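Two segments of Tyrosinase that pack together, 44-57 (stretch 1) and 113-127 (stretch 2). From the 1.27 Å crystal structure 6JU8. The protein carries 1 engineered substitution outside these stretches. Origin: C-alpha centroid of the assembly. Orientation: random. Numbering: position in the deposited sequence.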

ATOM      1  N   THR A  44     -21.594  -6.894   6.467  1.00 11.49           N
ATOM      2  CA  THR A  44     -22.222  -6.434   5.227  1.00 11.62           C
ATOM      3  C   THR A  44     -22.928  -5.098   5.408  1.00 12.15           C
ATOM      4  O   THR A  44     -22.788  -4.178   4.597  1.00 13.07           O
ATOM      5  CB  THR A  44     -23.218  -7.503   4.752  1.00 12.31           C
ATOM      6  OG1 THR A  44     -22.519  -8.720   4.453  1.00 13.88           O
ATOM      7  CG2 THR A  44     -23.935  -7.090   3.457  1.00 14.27           C
ATOM      8  N   LEU A  45     -23.686  -4.948   6.495  1.00 12.79           N
ATOM      9  CA  LEU A  45     -24.388  -3.694   6.761  1.00 13.12           C
ATOM     10  C   LEU A  45     -23.412  -2.527   6.857  1.00 11.46           C
ATOM     11  O   LEU A  45     -23.629  -1.430   6.336  1.00 13.15           O
ATOM     12  CB  LEU A  45     -25.171  -3.846   8.070  1.00 12.59           C
ATOM     13  CG  LEU A  45     -26.466  -4.665   8.005  1.00 13.35           C
ATOM     14  CD1 LEU A  45     -27.035  -4.833   9.415  1.00 14.09           C
ATOM     15  CD2 LEU A  45     -27.456  -4.038   7.022  1.00 15.32           C
ATOM     16  N   PHE A  46     -22.292  -2.752   7.575  1.00 12.26           N
ATOM     17  CA  PHE A  46     -21.356  -1.660   7.810  1.00 11.73           C
ATOM     18  C   PHE A  46     -20.685  -1.290   6.490  1.00 11.34           C
ATOM     19  O   PHE A  46     -20.610  -0.116   6.115  1.00 11.81           O
ATOM     20  CB  PHE A  46     -20.357  -2.044   8.895  1.00 12.02           C
ATOM     21  CG  PHE A  46     -19.420  -0.996   9.427  1.00 11.86           C
ATOM     22  CD1 PHE A  46     -19.503   0.347   9.104  1.00 13.87           C
ATOM     23  CD2 PHE A  46     -18.378  -1.395  10.288  1.00 11.77           C
ATOM     24  CE1 PHE A  46     -18.610   1.299   9.611  1.00 12.57           C
ATOM     25  CE2 PHE A  46     -17.513  -0.452  10.817  1.00 11.77           C
ATOM     26  CZ  PHE A  46     -17.623   0.892  10.496  1.00 12.45           C
ATOM     27  N   VAL A  47     -20.224  -2.294   5.742  1.00 11.56           N
ATOM     28  CA  VAL A  47     -19.587  -2.014   4.446  1.00 11.74           C
ATOM     29  C   VAL A  47     -20.541  -1.329   3.478  1.00 12.16           C
ATOM     30  O   VAL A  47     -20.199  -0.336   2.824  1.00 11.77           O
ATOM     31  CB  VAL A  47     -19.061  -3.334   3.825  1.00 12.05           C
ATOM     32  CG1 VAL A  47     -18.643  -3.130   2.386  1.00 13.65           C
ATOM     33  CG2 VAL A  47     -17.912  -3.878   4.661  1.00 13.15           C
ATOM     34  N   GLU A  48     -21.771  -1.843   3.370  1.00 11.95           N
ATOM     35  CA  GLU A  48     -22.695  -1.305   2.380  1.00 12.81           C
ATOM     36  C   GLU A  48     -23.164   0.085   2.795  1.00 13.01           C
ATOM     37  O   GLU A  48     -23.255   0.968   1.938  1.00 13.73           O
ATOM     38  CB  GLU A  48     -23.892  -2.236   2.169  1.00 13.65           C
ATOM     39  CG  GLU A  48     -23.520  -3.593   1.581  1.00 15.20           C
ATOM     40  CD  GLU A  48     -23.237  -3.622   0.098  1.00 16.31           C
ATOM     41  OE1 GLU A  48     -23.316  -2.588  -0.583  1.00 25.30           O
ATOM     42  OE2 GLU A  48     -22.924  -4.708  -0.429  1.00 17.92           O
ATOM     43  N   ALA A  49     -23.425   0.272   4.083  1.00 11.51           N
ATOM     44  CA  ALA A  49     -23.850   1.604   4.539  1.00 11.44           C
ATOM     45  C   ALA A  49     -22.747   2.640   4.359  1.00 10.94           C
ATOM     46  O   ALA A  49     -22.984   3.771   3.911  1.00 11.71           O
ATOM     47  CB  ALA A  49     -24.280   1.572   5.992  1.00 13.00           C
ATOM     48  N   LEU A  50     -21.526   2.267   4.765  1.00 10.95           N
ATOM     49  CA  LEU A  50     -20.459   3.267   4.675  1.00 11.37           C
ATOM     50  C   LEU A  50     -20.144   3.592   3.224  1.00 10.84           C
ATOM     51  O   LEU A  50     -19.820   4.725   2.873  1.00 11.44           O
ATOM     52  CB  LEU A  50     -19.209   2.814   5.422  1.00 11.34           C
ATOM     53  CG  LEU A  50     -18.090   3.841   5.521  1.00 11.18           C
ATOM     54  CD1 LEU A  50     -18.545   5.148   6.161  1.00 15.04           C
ATOM     55  CD2 LEU A  50     -16.931   3.267   6.344  1.00 11.16           C
ATOM     56  N   THR A  51     -20.266   2.588   2.363  1.00 11.08           N
ATOM     57  CA  THR A  51     -20.083   2.838   0.937  1.00 11.57           C
ATOM     58  C   THR A  51     -21.087   3.862   0.413  1.00 11.86           C
ATOM     59  O   THR A  51     -20.706   4.822  -0.272  1.00 12.63           O
ATOM     60  CB  THR A  51     -20.185   1.528   0.123  1.00 12.47           C
ATOM     61  OG1 THR A  51     -19.103   0.690   0.549  1.00 12.27           O
ATOM     62  CG2 THR A  51     -20.059   1.792  -1.355  1.00 14.60           C
ATOM     63  N   VAL A  52     -22.372   3.690   0.705  1.00 12.26           N
ATOM     64  CA  VAL A  52     -23.388   4.659   0.334  1.00 12.12           C
ATOM     65  C   VAL A  52     -23.055   6.038   0.875  1.00 10.80           C
ATOM     66  O   VAL A  52     -23.095   7.026   0.138  1.00 12.77           O
ATOM     67  CB  VAL A  52     -24.772   4.212   0.842  1.00 12.71           C
ATOM     68  CG1 VAL A  52     -25.786   5.343   0.774  1.00 16.06           C
ATOM     69  CG2 VAL A  52     -25.269   3.014   0.049  1.00 16.22           C
ATOM     70  N   ILE A  53     -22.681   6.140   2.143  1.00 10.95           N
ATOM     71  CA  ILE A  53     -22.387   7.426   2.769  1.00 10.71           C
ATOM     72  C   ILE A  53     -21.210   8.105   2.070  1.00 11.64           C
ATOM     73  O   ILE A  53     -21.222   9.320   1.812  1.00 11.64           O
ATOM     74  CB  ILE A  53     -22.144   7.252   4.278  1.00 11.33           C
ATOM     75  CG1 ILE A  53     -23.451   6.863   5.001  1.00 12.32           C
ATOM     76  CG2 ILE A  53     -21.589   8.513   4.901  1.00 12.50           C
ATOM     77  CD1 ILE A  53     -23.245   6.170   6.337  1.00 13.10           C
ATOM     78  N   GLN A  54     -20.175   7.324   1.723  1.00 10.61           N
ATOM     79  CA  GLN A  54     -19.005   7.877   1.040  1.00 10.98           C
ATOM     80  C   GLN A  54     -19.345   8.327  -0.372  1.00 11.94           C
ATOM     81  O   GLN A  54     -18.683   9.244  -0.876  1.00 13.88           O
ATOM     82  CB  GLN A  54     -17.910   6.793   0.969  1.00 10.98           C
ATOM     83  CG  GLN A  54     -17.234   6.652   2.342  1.00 11.57           C
ATOM     84  CD  GLN A  54     -16.176   5.575   2.389  1.00 10.23           C
ATOM     85  OE1 GLN A  54     -16.104   4.753   1.463  1.00 12.56           O
ATOM     86  NE2 GLN A  54     -15.384   5.552   3.450  1.00 11.75           N
ATOM     87  N   ASN A  55     -20.336   7.734  -1.024  1.00 12.24           N
ATOM     88  CA  ASN A  55     -20.705   8.106  -2.391  1.00 13.41           C
ATOM     89  C   ASN A  55     -21.742   9.220  -2.460  1.00 12.39           C
ATOM     90  O   ASN A  55     -22.122   9.648  -3.563  1.00 16.05           O
ATOM     91  CB  ASN A  55     -21.203   6.882  -3.158  1.00 16.09           C
ATOM     92  CG  ASN A  55     -20.096   5.867  -3.399  1.00 21.33           C
ATOM     93  OD1 ASN A  55     -18.922   6.222  -3.410  1.00 43.72           O
ATOM     94  ND2 ASN A  55     -20.481   4.613  -3.598  1.00 27.19           N
ATOM     95  N   ARG A  56     -22.223   9.724  -1.328  1.00 13.43           N
ATOM     96  CA  ARG A  56     -23.178  10.847  -1.349  1.00 14.08           C
ATOM     97  C   ARG A  56     -22.421  12.091  -1.805  1.00 13.25           C
ATOM     98  O   ARG A  56     -21.226  12.198  -1.557  1.00 15.46           O
ATOM     99  CB  ARG A  56     -23.793  11.069   0.026  1.00 12.95           C
ATOM    100  CG  ARG A  56     -24.758   9.975   0.467  1.00 11.90           C
ATOM    101  CD  ARG A  56     -25.026  10.099   1.961  1.00 13.41           C
ATOM    102  NE  ARG A  56     -25.983   9.119   2.414  1.00 12.40           N
ATOM    103  CZ  ARG A  56     -26.402   8.875   3.641  1.00 12.49           C
ATOM    104  NH1 ARG A  56     -25.884   9.573   4.636  1.00 12.63           N
ATOM    105  NH2 ARG A  56     -27.323   7.934   3.881  1.00 14.25           N
ATOM    106  N   PRO A  57     -23.109  13.029  -2.455  1.00 14.96           N
ATOM    107  CA  PRO A  57     -22.436  14.219  -2.971  1.00 15.42           C
ATOM    108  C   PRO A  57     -22.184  15.283  -1.904  1.00 14.85           C
ATOM    109  O   PRO A  57     -22.710  15.227  -0.798  1.00 14.66           O
ATOM    110  CB  PRO A  57     -23.407  14.737  -4.017  1.00 19.56           C
ATOM    111  CG  PRO A  57     -24.756  14.297  -3.511  1.00 20.05           C
ATOM    112  CD  PRO A  57     -24.539  12.986  -2.797  1.00 17.36           C
ATOM    113  N   LEU A 113     -22.459  10.920  16.187  1.00  9.50           N
ATOM    114  CA  LEU A 113     -23.053  11.372  14.927  1.00  9.59           C
ATOM    115  C   LEU A 113     -22.742  10.373  13.813  1.00 10.15           C
ATOM    116  O   LEU A 113     -23.617   9.982  13.045  1.00 10.82           O
ATOM    117  CB  LEU A 113     -22.522  12.767  14.573  1.00 10.43           C
ATOM    118  CG  LEU A 113     -22.725  13.279  13.159  1.00  9.49           C
ATOM    119  CD1 LEU A 113     -24.210  13.406  12.808  1.00 12.02           C
ATOM    120  CD2 LEU A 113     -22.028  14.620  12.936  1.00 10.15           C
ATOM    121  N   TYR A 114     -21.471   9.989  13.691  1.00  9.74           N
ATOM    122  CA  TYR A 114     -21.047   9.073  12.624  1.00  9.97           C
ATOM    123  C   TYR A 114     -21.782   7.741  12.755  1.00  9.36           C
ATOM    124  O   TYR A 114     -22.305   7.217  11.775  1.00 10.78           O
ATOM    125  CB  TYR A 114     -19.562   8.848  12.744  1.00 10.15           C
ATOM    126  CG  TYR A 114     -18.817   8.086  11.685  1.00 10.18           C
ATOM    127  CD1 TYR A 114     -18.706   8.538  10.382  1.00 10.58           C
ATOM    128  CD2 TYR A 114     -18.158   6.902  12.025  1.00  9.37           C
ATOM    129  CE1 TYR A 114     -17.997   7.843   9.413  1.00 10.94           C
ATOM    130  CE2 TYR A 114     -17.429   6.214  11.076  1.00  9.52           C
ATOM    131  CZ  TYR A 114     -17.354   6.678   9.780  1.00 10.56           C
ATOM    132  OH  TYR A 114     -16.609   5.986   8.861  1.00 10.34           O
ATOM    133  N   GLU A 115     -21.787   7.220  13.980  1.00  9.71           N
ATOM    134  CA  GLU A 115     -22.486   5.959  14.244  1.00 10.38           C
ATOM    135  C   GLU A 115     -23.964   6.034  13.877  1.00  9.98           C
ATOM    136  O   GLU A 115     -24.520   5.084  13.297  1.00 11.50           O
ATOM    137  CB  GLU A 115     -22.326   5.612  15.724  1.00 10.67           C
ATOM    138  CG  GLU A 115     -23.018   4.349  16.198  1.00 11.23           C
ATOM    139  CD  GLU A 115     -22.740   4.127  17.676  1.00 11.24           C
ATOM    140  OE1 GLU A 115     -21.994   3.198  18.010  1.00 11.09           O
ATOM    141  OE2 GLU A 115     -23.245   4.930  18.498  1.00 12.29           O
ATOM    142  N   GLN A 116     -24.599   7.168  14.216  1.00 10.37           N
ATOM    143  CA  GLN A 116     -26.029   7.293  13.959  1.00 10.69           C
ATOM    144  C   GLN A 116     -26.293   7.356  12.462  1.00 11.08           C
ATOM    145  O   GLN A 116     -27.242   6.756  11.964  1.00 11.56           O
ATOM    146  CB  GLN A 116     -26.561   8.557  14.647  1.00 11.67           C
ATOM    147  CG  GLN A 116     -28.076   8.743  14.478  1.00 14.44           C
ATOM    148  CD  GLN A 116     -28.569   9.997  15.173  1.00 13.66           C
ATOM    149  OE1 GLN A 116     -28.078  10.362  16.236  1.00 14.41           O
ATOM    150  NE2 GLN A 116     -29.528  10.688  14.576  1.00 16.35           N
ATOM    151  N   VAL A 117     -25.496   8.139  11.739  1.00 11.42           N
ATOM    152  CA  VAL A 117     -25.661   8.253  10.286  1.00 10.66           C
ATOM    153  C   VAL A 117     -25.492   6.899   9.620  1.00  9.48           C
ATOM    154  O   VAL A 117     -26.239   6.524   8.705  1.00 11.31           O
ATOM    155  CB  VAL A 117     -24.676   9.286   9.708  1.00 11.51           C
ATOM    156  CG1 VAL A 117     -24.647   9.232   8.189  1.00 11.58           C
ATOM    157  CG2 VAL A 117     -25.073  10.679  10.217  1.00 11.84           C
ATOM    158  N   ILE A 118     -24.474   6.146  10.060  1.00 10.18           N
ATOM    159  CA  ILE A 118     -24.293   4.793   9.538  1.00 10.18           C
ATOM    160  C   ILE A 118     -25.483   3.885   9.794  1.00 10.31           C
ATOM    161  O   ILE A 118     -25.971   3.223   8.855  1.00 11.69           O
ATOM    162  CB  ILE A 118     -22.992   4.177  10.104  1.00 10.85           C
ATOM    163  CG1 ILE A 118     -21.757   4.915   9.577  1.00 11.41           C
ATOM    164  CG2 ILE A 118     -22.947   2.683   9.761  1.00 13.41           C
ATOM    165  CD1 ILE A 118     -20.501   4.594  10.370  1.00 11.88           C
ATOM    166  N   TYR A 119     -25.993   3.861  11.016  1.00 11.01           N
ATOM    167  CA  TYR A 119     -27.168   3.075  11.357  1.00 11.30           C
ATOM    168  C   TYR A 119     -28.345   3.451  10.471  1.00 12.38           C
ATOM    169  O   TYR A 119     -29.044   2.590   9.956  1.00 13.70           O
ATOM    170  CB  TYR A 119     -27.522   3.313  12.828  1.00 12.38           C
ATOM    171  CG  TYR A 119     -28.865   2.764  13.261  1.00 12.41           C
ATOM    172  CD1 TYR A 119     -29.023   1.417  13.581  1.00 14.44           C
ATOM    173  CD2 TYR A 119     -29.978   3.611  13.383  1.00 13.49           C
ATOM    174  CE1 TYR A 119     -30.267   0.913  13.999  1.00 15.27           C
ATOM    175  CE2 TYR A 119     -31.195   3.110  13.795  1.00 14.58           C
ATOM    176  CZ  TYR A 119     -31.338   1.773  14.093  1.00 15.95           C
ATOM    177  OH  TYR A 119     -32.567   1.311  14.509  1.00 19.95           O
ATOM    178  N   GLU A 120     -28.597   4.751  10.301  1.00 12.35           N
ATOM    179  CA  GLU A 120     -29.706   5.161   9.422  1.00 12.98           C
ATOM    180  C   GLU A 120     -29.528   4.676   7.993  1.00 13.52           C
ATOM    181  O   GLU A 120     -30.514   4.240   7.367  1.00 13.24           O
ATOM    182  CB  GLU A 120     -29.851   6.696   9.500  1.00 14.45           C
ATOM    183  CG  GLU A 120     -30.396   7.107  10.857  1.00 15.80           C
ATOM    184  CD  GLU A 120     -30.369   8.603  11.115  1.00 16.97           C
ATOM    185  OE1 GLU A 120     -29.906   9.366  10.248  1.00 23.30           O
ATOM    186  OE2 GLU A 120     -30.803   8.999  12.215  1.00 16.56           O
ATOM    187  N   ALA A 121     -28.289   4.691   7.487  1.00 12.44           N
ATOM    188  CA  ALA A 121     -28.035   4.157   6.153  1.00 12.17           C
ATOM    189  C   ALA A 121     -28.216   2.646   6.147  1.00 11.60           C
ATOM    190  O   ALA A 121     -28.646   2.046   5.150  1.00 13.51           O
ATOM    191  CB  ALA A 121     -26.640   4.550   5.673  1.00 12.75           C
ATOM    192  N   MET A 122     -27.918   1.966   7.251  1.00 12.04           N
ATOM    193  CA  MET A 122     -28.146   0.513   7.305  1.00 12.52           C
ATOM    194  C   MET A 122     -29.621   0.183   7.172  1.00 13.18           C
ATOM    195  O   MET A 122     -30.025  -0.729   6.462  1.00 14.68           O
ATOM    196  CB  MET A 122     -27.674  -0.065   8.645  1.00 12.58           C
ATOM    197  CG  MET A 122     -26.158  -0.103   8.817  1.00 12.75           C
ATOM    198  SD  MET A 122     -25.761  -0.809  10.432  1.00 13.33           S
ATOM    199  CE  MET A 122     -23.984  -1.006  10.238  1.00 13.14           C
ATOM    200  N   LEU A 123     -30.461   0.948   7.865  1.00 14.45           N
ATOM    201  CA  LEU A 123     -31.899   0.724   7.727  1.00 13.27           C
ATOM    202  C   LEU A 123     -32.367   0.916   6.298  1.00 14.73           C
ATOM    203  O   LEU A 123     -33.236   0.162   5.842  1.00 15.68           O
ATOM    204  CB  LEU A 123     -32.638   1.685   8.660  1.00 15.72           C
ATOM    205  CG  LEU A 123     -32.442   1.469  10.157  1.00 16.63           C
ATOM    206  CD1 LEU A 123     -33.407   2.376  10.929  1.00 19.59           C
ATOM    207  CD2 LEU A 123     -32.618   0.006  10.532  1.00 19.56           C
ATOM    208  N   ASP A 124     -31.881   1.934   5.592  1.00 14.83           N
ATOM    209  CA  ASP A 124     -32.248   2.145   4.186  1.00 16.16           C
ATOM    210  C   ASP A 124     -31.759   0.982   3.328  1.00 15.15           C
ATOM    211  O   ASP A 124     -32.468   0.520   2.424  1.00 16.57           O
ATOM    212  CB  ASP A 124     -31.651   3.456   3.655  1.00 17.87           C
ATOM    213  CG  ASP A 124     -32.228   4.700   4.285  1.00 24.89           C
ATOM    214  OD1 ASP A 124     -33.456   4.791   4.399  1.00 30.36           O
ATOM    215  OD2 ASP A 124     -31.477   5.618   4.685  1.00 45.13           O
ATOM    216  N   PHE A 125     -30.541   0.497   3.576  1.00 14.15           N
ATOM    217  CA  PHE A 125     -30.026  -0.665   2.844  1.00 14.46           C
ATOM    218  C   PHE A 125     -30.939  -1.872   3.027  1.00 13.21           C
ATOM    219  O   PHE A 125     -31.258  -2.562   2.049  1.00 16.55           O
ATOM    220  CB  PHE A 125     -28.608  -1.007   3.319  1.00 15.03           C
ATOM    221  CG  PHE A 125     -28.071  -2.267   2.663  1.00 15.17           C
ATOM    222  CD1 PHE A 125     -27.468  -2.203   1.420  1.00 16.24           C
ATOM    223  CD2 PHE A 125     -28.189  -3.497   3.294  1.00 16.86           C
ATOM    224  CE1 PHE A 125     -27.017  -3.359   0.802  1.00 16.79           C
ATOM    225  CE2 PHE A 125     -27.732  -4.651   2.680  1.00 17.57           C
ATOM    226  CZ  PHE A 125     -27.148  -4.574   1.430  1.00 18.06           C
ATOM    227  N   ILE A 126     -31.368  -2.146   4.248  1.00 14.75           N
ATOM    228  CA  ILE A 126     -32.238  -3.301   4.522  1.00 15.15           C
ATOM    229  C   ILE A 126     -33.573  -3.119   3.824  1.00 14.49           C
ATOM    230  O   ILE A 126     -34.058  -4.063   3.194  1.00 17.07           O
ATOM    231  CB  ILE A 126     -32.460  -3.470   6.049  1.00 13.96           C
ATOM    232  CG1 ILE A 126     -31.169  -3.858   6.754  1.00 14.96           C
ATOM    233  CG2 ILE A 126     -33.598  -4.444   6.324  1.00 14.60           C
ATOM    234  CD1 ILE A 126     -31.146  -3.658   8.250  1.00 17.18           C
ATOM    235  N   LYS A 127     -34.162  -1.912   3.882  1.00 15.61           N
ATOM    236  CA  LYS A 127     -35.470  -1.711   3.250  1.00 17.08           C
ATOM    237  C   LYS A 127     -35.360  -1.920   1.742  1.00 17.62           C
ATOM    238  O   LYS A 127     -36.302  -2.407   1.131  1.00 25.97           O
ATOM    239  CB  LYS A 127     -36.052  -0.330   3.543  1.00 19.78           C
TER
HETATM  240  O   HOH W   1     -27.545   8.123   6.680  1.00 14.89           O
HETATM  241  O   HOH W   2     -28.935   5.829   2.611  1.00 19.14           O

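The two helices cross at 104° between their N-to-C directions, with axes approaching to 8.4 Å, and the two stretches bury 731 Å², both sides summed. The backbones come nearest at two alanines. Ala 49 and Ala 121 have the closest CA atoms across the pair, 5.2 Å apart, and both CA-to-CB bonds point toward the opposing helix, so that Ala 49 CB meets Ala 121 CB at 3.8 Å. With only a methyl on each side, the backbones come close enough for Ala 49 CB to lie 3.7 Å from Ile 118 O, a carbonyl already engaged by Met 122 N within its own helix. The same methyl is 3.8 Å from Met 122 CG, and so sits in a hollow lined by Ile 118, Ala 121 and Met 122.

Longer side chains fill the space around this point. Ile 53, chi1 m and chi2 t, extends CD1 into the groove between Val 117, Ile 118 and Ala 121: it lies 3.8 Å from Val 117 CG1, 3.6 Å from Ile 118 CA and 3.8 Å from Ala 121 CB. Met 122 projects the other way across the interface. Its CB leaves sideways, but the m, t, t chain brings the terminal methyl back against the first helix, where Met 122 CE is 3.6 Å from Phe 46 N and 3.8 Å from Leu 45 CB. An unbranched side chain suits this slot, since its slender tip reaches the backbone at the junction of Leu 45 and Phe 46, with Met 122 CE 3.8 Å from Leu 45 C.

Leu 45 is the most heavily covered residue, at 88 Å². Its CD2 wedges between Phe 125 and Ile 126, 3.8 Å from Phe 125 CD2 and 3.7 Å from Ile 126 CG1. Phe 125, in turn, offers one ring face to Glu 48: Glu 48 CB stands 3.9 Å from the ring centroid, 25° off the normal, a CH-pi contact made by the aliphatic part of an acidic residue. The carboxylate extends beyond, and Glu 48 OE2 is hydrogen-bonded elsewhere in the structure.

On the Tyr 114 side, Leu 50 CD1 packs 3.4 Å from Tyr 114 OH, and Phe 46 CE1 lies 3.9 Å from Ile 118 CD1.

No direct hydrogen bond crosses the interface; polar linkage is through water. Arg 56, extended from chi2 to chi4, brings its guanidinium against small apolar groups, with Arg 56 NH1 3.8 Å from Val 117 CG1 and Arg 56 NH2 3.9 Å from Ala 121 CB. Arg 56 NH2 donates to water 1 at 2.8 Å, which donates to Val 117 O at 2.9 Å, and to water 2 at 2.9 Å, which donates to Asp 124 OD2 at 3.3 Å.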